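Local coordinates for aminoacyltransferase FemA (Staphylococcus aureus, PDB 1LRZ), which adds glycines 2 and 3 of the pentaglycine bridge of staphylococcal peptidoglycan, with glycyl-tRNA as the donor, at residues Asn182-Val193 and His338-Glu348. Numbering follows the deposited sequence.
Sequences NTKKVKKNGVKV and HFAGSYAVQWE
Val186 and Ala344 meet where two helices of FemA, a FemABX-family transferase, pack almost at right angles: the axes of 182-187 and 341-348 pass 8.5 Å apart at 88°, an approach that the small side chains at the crossing allow. Val186 enters between Ala340 and Ala344, its CG1 lying 4.1 Å from Ala344 CB. Ala344 CB also receives Val191 CG1 and, roughly opposite Val186, Val193 CG2, so the turn after the first helix and strand 192-195, at one border of a mixed sheet, close over the same helix.

Aromatic rings flank this apolar centre. Asn182 CB sits over the middle of the Tyr343 ring, 3.3 Å from its centroid and 6° off the normal, a CH-pi contact. With chi1 at -66°, Thr183 OG1 lies beside the backbone N and CG2 opposite that N, which carries the methyl to a face of the Trp347 indole. Thr183 OG1 donates to Arg179 O and also accepts from a water that donates to Tyr343 O, a bridge between the helices.

Further out, helix 168-173 covers Trp347, while Phe382 meets Tyr343. Lys185 NZ donates to His338 O at 3.1 Å. Asn189 spends both ends of its amide: OD1 accepts from Val191 N in an Asx turn, which probably helps to fix the rotation of the amide, and ND2 donates to Phe339 O at 2.9 Å, from above the plane of that carbonyl.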
loop_
_atom_site.group_PDB
_atom_site.type_symbol
_atom_site.label_atom_id
_atom_site.label_comp_id
_atom_site.label_asym_id
_atom_site.label_seq_id
_atom_site.Cartn_x
_atom_site.Cartn_y
_atom_site.Cartn_z
ATOM N N ASN A 182 3.806 -0.063 -20.083
ATOM C CA ASN A 182 4.806 0.524 -19.197
ATOM C C ASN A 182 5.479 -0.520 -18.306
ATOM O O ASN A 182 6.678 -0.422 -18.017
ATOM C CB ASN A 182 4.161 1.634 -18.354
ATOM C CG ASN A 182 3.962 2.925 -19.157
ATOM O OD1 ASN A 182 2.939 3.598 -19.052
ATOM N ND2 ASN A 182 4.946 3.261 -19.955
ATOM N N THR A 183 4.719 -1.526 -17.880
ATOM C CA THR A 183 5.286 -2.577 -17.043
ATOM C C THR A 183 6.288 -3.390 -17.871
ATOM O O THR A 183 7.392 -3.684 -17.407
ATOM C CB THR A 183 4.162 -3.488 -16.467
ATOM O OG1 THR A 183 3.358 -2.720 -15.562
ATOM C CG2 THR A 183 4.756 -4.681 -15.709
ATOM N N LYS A 184 5.914 -3.739 -19.102
ATOM C CA LYS A 184 6.831 -4.484 -19.967
ATOM C C LYS A 184 8.068 -3.611 -20.194
ATOM O O LYS A 184 9.190 -4.108 -20.211
ATOM C CB LYS A 184 6.190 -4.797 -21.330
ATOM C CG LYS A 184 5.115 -5.889 -21.306
ATOM C CD LYS A 184 4.559 -6.158 -22.712
ATOM C CE LYS A 184 5.664 -6.601 -23.676
ATOM N NZ LYS A 184 5.162 -7.053 -25.017
ATOM N N LYS A 185 7.859 -2.306 -20.353
ATOM C CA LYS A 185 8.982 -1.397 -20.585
ATOM C C LYS A 185 10.060 -1.452 -19.498
ATOM O O LYS A 185 11.236 -1.641 -19.803
ATOM C CB LYS A 185 8.514 0.055 -20.723
ATOM C CG LYS A 185 9.676 0.996 -21.025
ATOM C CD LYS A 185 9.396 2.440 -20.635
ATOM C CE LYS A 185 8.329 3.079 -21.488
ATOM N NZ LYS A 185 8.175 4.522 -21.158
ATOM N N VAL A 186 9.677 -1.280 -18.237
ATOM C CA VAL A 186 10.672 -1.297 -17.173
ATOM C C VAL A 186 11.355 -2.630 -16.993
ATOM O O VAL A 186 12.472 -2.689 -16.489
ATOM C CB VAL A 186 10.096 -0.877 -15.809
ATOM C CG1 VAL A 186 9.914 0.605 -15.787
ATOM C CG2 VAL A 186 8.804 -1.618 -15.520
ATOM N N LYS A 187 10.685 -3.704 -17.388
ATOM C CA LYS A 187 11.278 -5.022 -17.272
ATOM C C LYS A 187 12.568 -5.070 -18.089
ATOM O O LYS A 187 13.445 -5.885 -17.817
ATOM C CB LYS A 187 10.329 -6.093 -17.812
ATOM C CG LYS A 187 9.208 -6.546 -16.890
ATOM C CD LYS A 187 8.488 -7.695 -17.581
ATOM C CE LYS A 187 7.487 -8.409 -16.704
ATOM N NZ LYS A 187 6.866 -9.535 -17.480
ATOM N N LYS A 188 12.691 -4.182 -19.074
ATOM C CA LYS A 188 13.867 -4.186 -19.936
ATOM C C LYS A 188 14.343 -2.806 -20.420
ATOM O O LYS A 188 14.616 -2.621 -21.605
ATOM C CB LYS A 188 13.571 -5.086 -21.140
ATOM C CG LYS A 188 14.760 -5.384 -22.037
ATOM C CD LYS A 188 14.340 -6.282 -23.198
ATOM C CE LYS A 188 15.495 -6.562 -24.143
ATOM N NZ LYS A 188 15.051 -7.422 -25.275
ATOM N N ASN A 189 14.461 -1.837 -19.518
ATOM C CA ASN A 189 14.912 -0.506 -19.933
ATOM C C ASN A 189 16.050 0.058 -19.079
ATOM O O ASN A 189 16.317 1.264 -19.122
ATOM C CB ASN A 189 13.736 0.483 -19.940
ATOM C CG ASN A 189 13.358 0.959 -18.543
ATOM O OD1 ASN A 189 13.585 0.258 -17.550
ATOM N ND2 ASN A 189 12.771 2.147 -18.462
ATOM N N GLY A 190 16.707 -0.802 -18.300
ATOM C CA GLY A 190 17.814 -0.347 -17.470
ATOM C C GLY A 190 17.484 0.115 -16.055
ATOM O O GLY A 190 18.386 0.458 -15.291
ATOM N N VAL A 191 16.204 0.137 -15.696
ATOM C CA VAL A 191 15.806 0.551 -14.355
ATOM C C VAL A 191 15.939 -0.616 -13.382
ATOM O O VAL A 191 15.598 -1.751 -13.723
ATOM C CB VAL A 191 14.341 1.043 -14.330
ATOM C CG1 VAL A 191 13.887 1.268 -12.879
ATOM C CG2 VAL A 191 14.221 2.347 -15.138
ATOM N N LYS A 192 16.439 -0.334 -12.180
ATOM C CA LYS A 192 16.595 -1.361 -11.146
ATOM C C LYS A 192 15.874 -0.949 -9.865
ATOM O O LYS A 192 15.525 0.220 -9.686
ATOM C CB LYS A 192 18.084 -1.607 -10.862
ATOM C CG LYS A 192 18.809 -2.177 -12.071
ATOM C CD LYS A 192 20.312 -2.357 -11.878
ATOM C CE LYS A 192 20.919 -2.939 -13.165
ATOM N NZ LYS A 192 22.395 -3.125 -13.134
ATOM N N VAL A 193 15.641 -1.909 -8.979
ATOM C CA VAL A 193 14.969 -1.617 -7.719
ATOM C C VAL A 193 15.766 -2.189 -6.549
ATOM O O VAL A 193 16.178 -3.353 -6.574
ATOM C CB VAL A 193 13.536 -2.217 -7.698
ATOM C CG1 VAL A 193 12.903 -2.061 -6.307
ATOM C CG2 VAL A 193 12.676 -1.532 -8.746
ATOM N N HIS A 338 9.408 9.258 -17.879
ATOM C CA HIS A 338 9.524 8.432 -19.067
ATOM C C HIS A 338 10.314 7.147 -18.828
ATOM O O HIS A 338 10.277 6.236 -19.655
ATOM C CB HIS A 338 10.112 9.240 -20.243
ATOM C CG HIS A 338 11.494 9.763 -19.999
ATOM N ND1 HIS A 338 12.630 9.053 -20.329
ATOM C CD2 HIS A 338 11.923 10.924 -19.447
ATOM C CE1 HIS A 338 13.698 9.754 -19.990
ATOM N NE2 HIS A 338 13.297 10.893 -19.453
ATOM N N PHE A 339 11.015 7.061 -17.701
ATOM C CA PHE A 339 11.761 5.839 -17.383
ATOM C C PHE A 339 10.839 4.814 -16.711
ATOM O O PHE A 339 11.231 3.665 -16.494
ATOM C CB PHE A 339 12.955 6.131 -16.471
ATOM C CG PHE A 339 14.177 6.615 -17.204
ATOM C CD1 PHE A 339 14.664 7.905 -17.004
ATOM C CD2 PHE A 339 14.846 5.775 -18.093
ATOM C CE1 PHE A 339 15.812 8.355 -17.684
ATOM C CE2 PHE A 339 15.991 6.209 -18.778
ATOM C CZ PHE A 339 16.472 7.500 -18.571
ATOM N N ALA A 340 9.627 5.246 -16.364
ATOM C CA ALA A 340 8.627 4.360 -15.756
ATOM C C ALA A 340 9.019 3.761 -14.408
ATOM O O ALA A 340 8.663 2.616 -14.093
ATOM C CB ALA A 340 8.277 3.234 -16.737
ATOM N N GLY A 341 9.745 4.534 -13.609
ATOM C CA GLY A 341 10.152 4.052 -12.304
ATOM C C GLY A 341 8.958 3.642 -11.457
ATOM O O GLY A 341 9.027 2.692 -10.675
ATOM N N SER A 342 7.852 4.359 -11.624
ATOM C CA SER A 342 6.636 4.088 -10.872
ATOM C C SER A 342 6.147 2.655 -11.089
ATOM O O SER A 342 5.725 1.966 -10.153
ATOM C CB SER A 342 5.544 5.062 -11.316
ATOM O OG SER A 342 4.410 4.922 -10.483
ATOM N N TYR A 343 6.181 2.229 -12.348
ATOM C CA TYR A 343 5.752 0.901 -12.729
ATOM C C TYR A 343 6.708 -0.160 -12.197
ATOM O O TYR A 343 6.285 -1.272 -11.868
ATOM C CB TYR A 343 5.649 0.828 -14.253
ATOM C CG TYR A 343 4.557 1.725 -14.795
ATOM C CD1 TYR A 343 3.232 1.298 -14.805
ATOM C CD2 TYR A 343 4.840 3.014 -15.261
ATOM C CE1 TYR A 343 2.209 2.119 -15.259
ATOM C CE2 TYR A 343 3.807 3.857 -15.725
ATOM C CZ TYR A 343 2.496 3.391 -15.720
ATOM O OH TYR A 343 1.461 4.163 -16.194
ATOM N N ALA A 344 7.991 0.185 -12.111
ATOM C CA ALA A 344 9.017 -0.739 -11.607
ATOM C C ALA A 344 8.772 -0.990 -10.124
ATOM O O ALA A 344 8.805 -2.136 -9.664
ATOM C CB ALA A 344 10.424 -0.144 -11.820
ATOM N N VAL A 345 8.519 0.082 -9.374
ATOM C CA VAL A 345 8.246 -0.042 -7.944
ATOM C C VAL A 345 7.010 -0.922 -7.696
ATOM O O VAL A 345 7.056 -1.850 -6.888
ATOM C CB VAL A 345 8.015 1.345 -7.292
ATOM C CG1 VAL A 345 7.511 1.172 -5.845
ATOM C CG2 VAL A 345 9.329 2.136 -7.278
ATOM N N GLN A 346 5.911 -0.637 -8.389
ATOM C CA GLN A 346 4.695 -1.422 -8.207
ATOM C C GLN A 346 4.921 -2.884 -8.609
ATOM O O GLN A 346 4.489 -3.802 -7.903
ATOM C CB GLN A 346 3.535 -0.846 -9.033
ATOM C CG GLN A 346 3.031 0.556 -8.597
ATOM C CD GLN A 346 2.646 0.602 -7.127
ATOM O OE1 GLN A 346 1.968 -0.296 -6.615
ATOM N NE2 GLN A 346 3.061 1.658 -6.446
ATOM N N TRP A 347 5.602 -3.109 -9.731
ATOM C CA TRP A 347 5.816 -4.481 -10.177
ATOM C C TRP A 347 6.637 -5.293 -9.181
ATOM O O TRP A 347 6.383 -6.484 -8.978
ATOM C CB TRP A 347 6.488 -4.506 -11.549
ATOM C CG TRP A 347 6.488 -5.869 -12.184
ATOM C CD1 TRP A 347 7.576 -6.554 -12.651
ATOM C CD2 TRP A 347 5.346 -6.700 -12.451
ATOM N NE1 TRP A 347 7.183 -7.756 -13.185
ATOM C CE2 TRP A 347 5.827 -7.875 -13.072
ATOM C CE3 TRP A 347 3.973 -6.571 -12.209
ATOM C CZ2 TRP A 347 4.971 -8.910 -13.479
ATOM C CZ3 TRP A 347 3.124 -7.599 -12.612
ATOM C CH2 TRP A 347 3.630 -8.759 -13.233
ATOM N N GLU A 348 7.625 -4.652 -8.560
ATOM C CA GLU A 348 8.462 -5.346 -7.583
ATOM C C GLU A 348 7.624 -5.844 -6.405
ATOM O O GLU A 348 7.758 -6.988 -5.981
ATOM C CB GLU A 348 9.568 -4.413 -7.061
ATOM C CG GLU A 348 10.412 -4.972 -5.893
ATOM C CD GLU A 348 11.447 -6.003 -6.334
ATOM O OE1 GLU A 348 12.130 -5.767 -7.356
ATOM O OE2 GLU A 348 11.595 -7.047 -5.653
HETATM O O HOH W 1 3.828 -2.074 -12.814
HETATM O O HOH W 2 12.608 4.020 -20.944
#